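Local coordinates for aspartate aminotransferase (Thermotoga maritima, PDB 1O4S), which catalyses the pyridoxal-phosphate-dependent transfer of an amino group from L-aspartate to 2-oxoglutarate, giving oxaloacetate and L-glutamate, at residues Tyr328-Val333 with Pro361-Leu366. Sequence-based numbering, arbitrary orientation.
Sequences YLFFKV and PGFVRL. With SO4 (sulfate ion), chain K.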
loop_
_atom_site.group_PDB
_atom_site.type_symbol
_atom_site.label_atom_id
_atom_site.label_comp_id
_atom_site.label_asym_id
_atom_site.label_seq_id
_atom_site.Cartn_x
_atom_site.Cartn_y
_atom_site.Cartn_z
ATOM N N TYR B 328 -7.489 24.986 1.958
ATOM C CA TYR B 328 -7.451 25.268 3.394
ATOM C C TYR B 328 -7.189 26.750 3.716
ATOM O O TYR B 328 -6.546 27.509 2.955
ATOM C CB TYR B 328 -6.381 24.424 4.071
ATOM C CG TYR B 328 -6.394 23.014 3.594
ATOM C CD1 TYR B 328 -7.409 22.156 3.983
ATOM C CD2 TYR B 328 -5.445 22.557 2.683
ATOM C CE1 TYR B 328 -7.459 20.873 3.519
ATOM C CE2 TYR B 328 -5.479 21.267 2.218
ATOM C CZ TYR B 328 -6.506 20.419 2.639
ATOM O OH TYR B 328 -6.571 19.095 2.233
ATOM N N LEU B 329 -7.724 27.143 4.860
ATOM C CA LEU B 329 -7.472 28.435 5.430
ATOM C C LEU B 329 -7.109 28.189 6.907
ATOM O O LEU B 329 -7.870 27.562 7.655
ATOM C CB LEU B 329 -8.701 29.336 5.256
ATOM C CG LEU B 329 -8.389 30.810 5.500
ATOM C CD1 LEU B 329 -9.168 31.724 4.564
ATOM C CD2 LEU B 329 -8.653 31.174 6.944
ATOM N N PHE B 330 -5.931 28.669 7.309
ATOM C CA PHE B 330 -5.405 28.412 8.647
ATOM C C PHE B 330 -5.469 29.713 9.473
ATOM O O PHE B 330 -4.589 30.568 9.369
ATOM C CB PHE B 330 -3.972 27.894 8.506
ATOM C CG PHE B 330 -3.485 27.060 9.671
ATOM C CD1 PHE B 330 -2.314 27.387 10.324
ATOM C CD2 PHE B 330 -4.174 25.920 10.070
ATOM C CE1 PHE B 330 -1.863 26.619 11.375
ATOM C CE2 PHE B 330 -3.732 25.149 11.098
ATOM C CZ PHE B 330 -2.575 25.489 11.759
ATOM N N PHE B 331 -6.505 29.877 10.279
ATOM C CA PHE B 331 -6.668 31.158 10.978
ATOM C C PHE B 331 -6.363 31.105 12.466
ATOM O O PHE B 331 -6.265 30.037 13.044
ATOM C CB PHE B 331 -8.015 31.832 10.664
ATOM C CG PHE B 331 -9.252 31.122 11.200
ATOM C CD1 PHE B 331 -9.957 30.216 10.404
ATOM C CD2 PHE B 331 -9.778 31.453 12.443
ATOM C CE1 PHE B 331 -11.146 29.615 10.865
ATOM C CE2 PHE B 331 -10.955 30.849 12.923
ATOM C CZ PHE B 331 -11.647 29.934 12.127
ATOM N N LYS B 332 -6.180 32.287 13.048
ATOM C CA LYS B 332 -5.725 32.446 14.426
ATOM C C LYS B 332 -6.932 32.515 15.362
ATOM O O LYS B 332 -7.907 33.233 15.103
ATOM C CB LYS B 332 -4.878 33.714 14.525
ATOM C CG LYS B 332 -4.122 33.920 15.844
ATOM C CD LYS B 332 -2.655 33.467 15.796
ATOM C CE LYS B 332 -1.996 33.593 17.185
ATOM N NZ LYS B 332 -2.233 32.377 18.046
ATOM N N VAL B 333 -6.877 31.722 16.422
ATOM C CA VAL B 333 -7.911 31.709 17.445
ATOM C C VAL B 333 -7.314 32.134 18.796
ATOM O O VAL B 333 -6.115 31.977 19.033
ATOM C CB VAL B 333 -8.600 30.304 17.547
ATOM C CG1 VAL B 333 -9.362 29.985 16.267
ATOM C CG2 VAL B 333 -7.600 29.189 17.876
ATOM N N PRO B 361 -0.176 25.230 17.441
ATOM C CA PRO B 361 -1.263 25.615 18.348
ATOM C C PRO B 361 -1.708 27.079 18.203
ATOM O O PRO B 361 -0.969 27.923 17.715
ATOM C CB PRO B 361 -0.666 25.366 19.742
ATOM C CG PRO B 361 0.459 24.353 19.495
ATOM C CD PRO B 361 1.019 24.762 18.173
ATOM N N GLY B 362 -2.932 27.364 18.623
ATOM C CA GLY B 362 -3.490 28.693 18.510
ATOM C C GLY B 362 -4.006 29.035 17.127
ATOM O O GLY B 362 -4.244 30.202 16.822
ATOM N N PHE B 363 -4.172 28.015 16.292
ATOM C CA PHE B 363 -4.701 28.161 14.941
ATOM C C PHE B 363 -5.735 27.080 14.719
ATOM O O PHE B 363 -5.792 26.086 15.442
ATOM C CB PHE B 363 -3.592 28.013 13.900
ATOM C CG PHE B 363 -2.695 29.219 13.777
ATOM C CD1 PHE B 363 -1.557 29.352 14.588
ATOM C CD2 PHE B 363 -2.970 30.207 12.837
ATOM C CE1 PHE B 363 -0.710 30.462 14.467
ATOM C CE2 PHE B 363 -2.137 31.324 12.702
ATOM C CZ PHE B 363 -1.006 31.465 13.524
ATOM N N VAL B 364 -6.551 27.273 13.704
ATOM C CA VAL B 364 -7.560 26.277 13.297
ATOM C C VAL B 364 -7.543 26.189 11.746
ATOM O O VAL B 364 -7.225 27.177 11.080
ATOM C CB VAL B 364 -8.895 26.680 13.982
ATOM C CG1 VAL B 364 -10.045 26.630 13.104
ATOM C CG2 VAL B 364 -9.108 25.889 15.279
ATOM N N ARG B 365 -7.805 24.995 11.189
ATOM C CA ARG B 365 -7.868 24.789 9.740
ATOM C C ARG B 365 -9.303 24.609 9.286
ATOM O O ARG B 365 -10.008 23.735 9.774
ATOM C CB ARG B 365 -7.066 23.563 9.293
ATOM C CG ARG B 365 -6.864 23.506 7.806
ATOM C CD ARG B 365 -6.319 22.218 7.314
ATOM N NE ARG B 365 -7.322 21.163 7.279
ATOM C CZ ARG B 365 -7.051 19.923 6.904
ATOM N NH1 ARG B 365 -5.820 19.604 6.529
ATOM N NH2 ARG B 365 -8.014 19.004 6.907
ATOM N N LEU B 366 -9.697 25.468 8.349
ATOM C CA LEU B 366 -10.984 25.426 7.688
ATOM C C LEU B 366 -10.792 24.954 6.221
ATOM O O LEU B 366 -9.937 25.429 5.475
ATOM C CB LEU B 366 -11.649 26.812 7.812
ATOM C CG LEU B 366 -12.989 27.060 7.113
ATOM C CD1 LEU B 366 -13.678 28.257 7.715
ATOM C CD2 LEU B 366 -12.824 27.241 5.579
HETATM S S SO4 K . -6.001 15.977 6.035
HETATM O O1 SO4 K . -5.495 17.071 5.193
HETATM O O2 SO4 K . -5.103 15.887 7.191
HETATM O O3 SO4 K . -7.412 16.124 6.461
HETATM O O4 SO4 K . -5.963 14.772 5.224
#
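Strands 328-332 and 363-366 pair antiparallel in the smaller sheet of this aminotransferase; the second carries Arg-365, which by similarity binds L-aspartate. Leu-329 and Leu-366 form a hydrogen-bonded pair, with Leu-366 N to Leu-329 O at 2.9 Å and almost straight (178°). Phe-331 and Val-364 form the next such pair. Where the strands end, Gly-362 O accepts from both Val-333 N and Lys-332 NZ, each above the carbonyl plane. The Arg-365 chain is extended, then bends at chi3 (76°). Its guanidinium lies over a face of the Tyr-328 ring, planes 22° apart, with Tyr-328 CE1 3.5 Å from Arg-365 CZ. At the guanidinium edge, NH1 of Arg-365 binds sulfate O1 at 2.9 Å and NH2 binds O3 at 3.0 Å. The sulfate probably mimics a substrate carboxylate. Asn-185 OD1 also accepts from NH1, and Tyr-328 OH bonds Tyr-216 OH. A leucine in place of Arg-365 would lose this two-pronged anion grip and would probably weaken substrate binding. Beside Arg-365 CB, the Phe-330 ring takes Phe-363 CB over one face, 3.7 Å from its centroid. Lys-332 CD covers a face of the Phe-363 ring. On the other side of the sheet, Leu-329 meets helix 296-315 and Val-364 meets helix 337-348. Strand 350-354 flanks 363-366 on the edge away from 328-332.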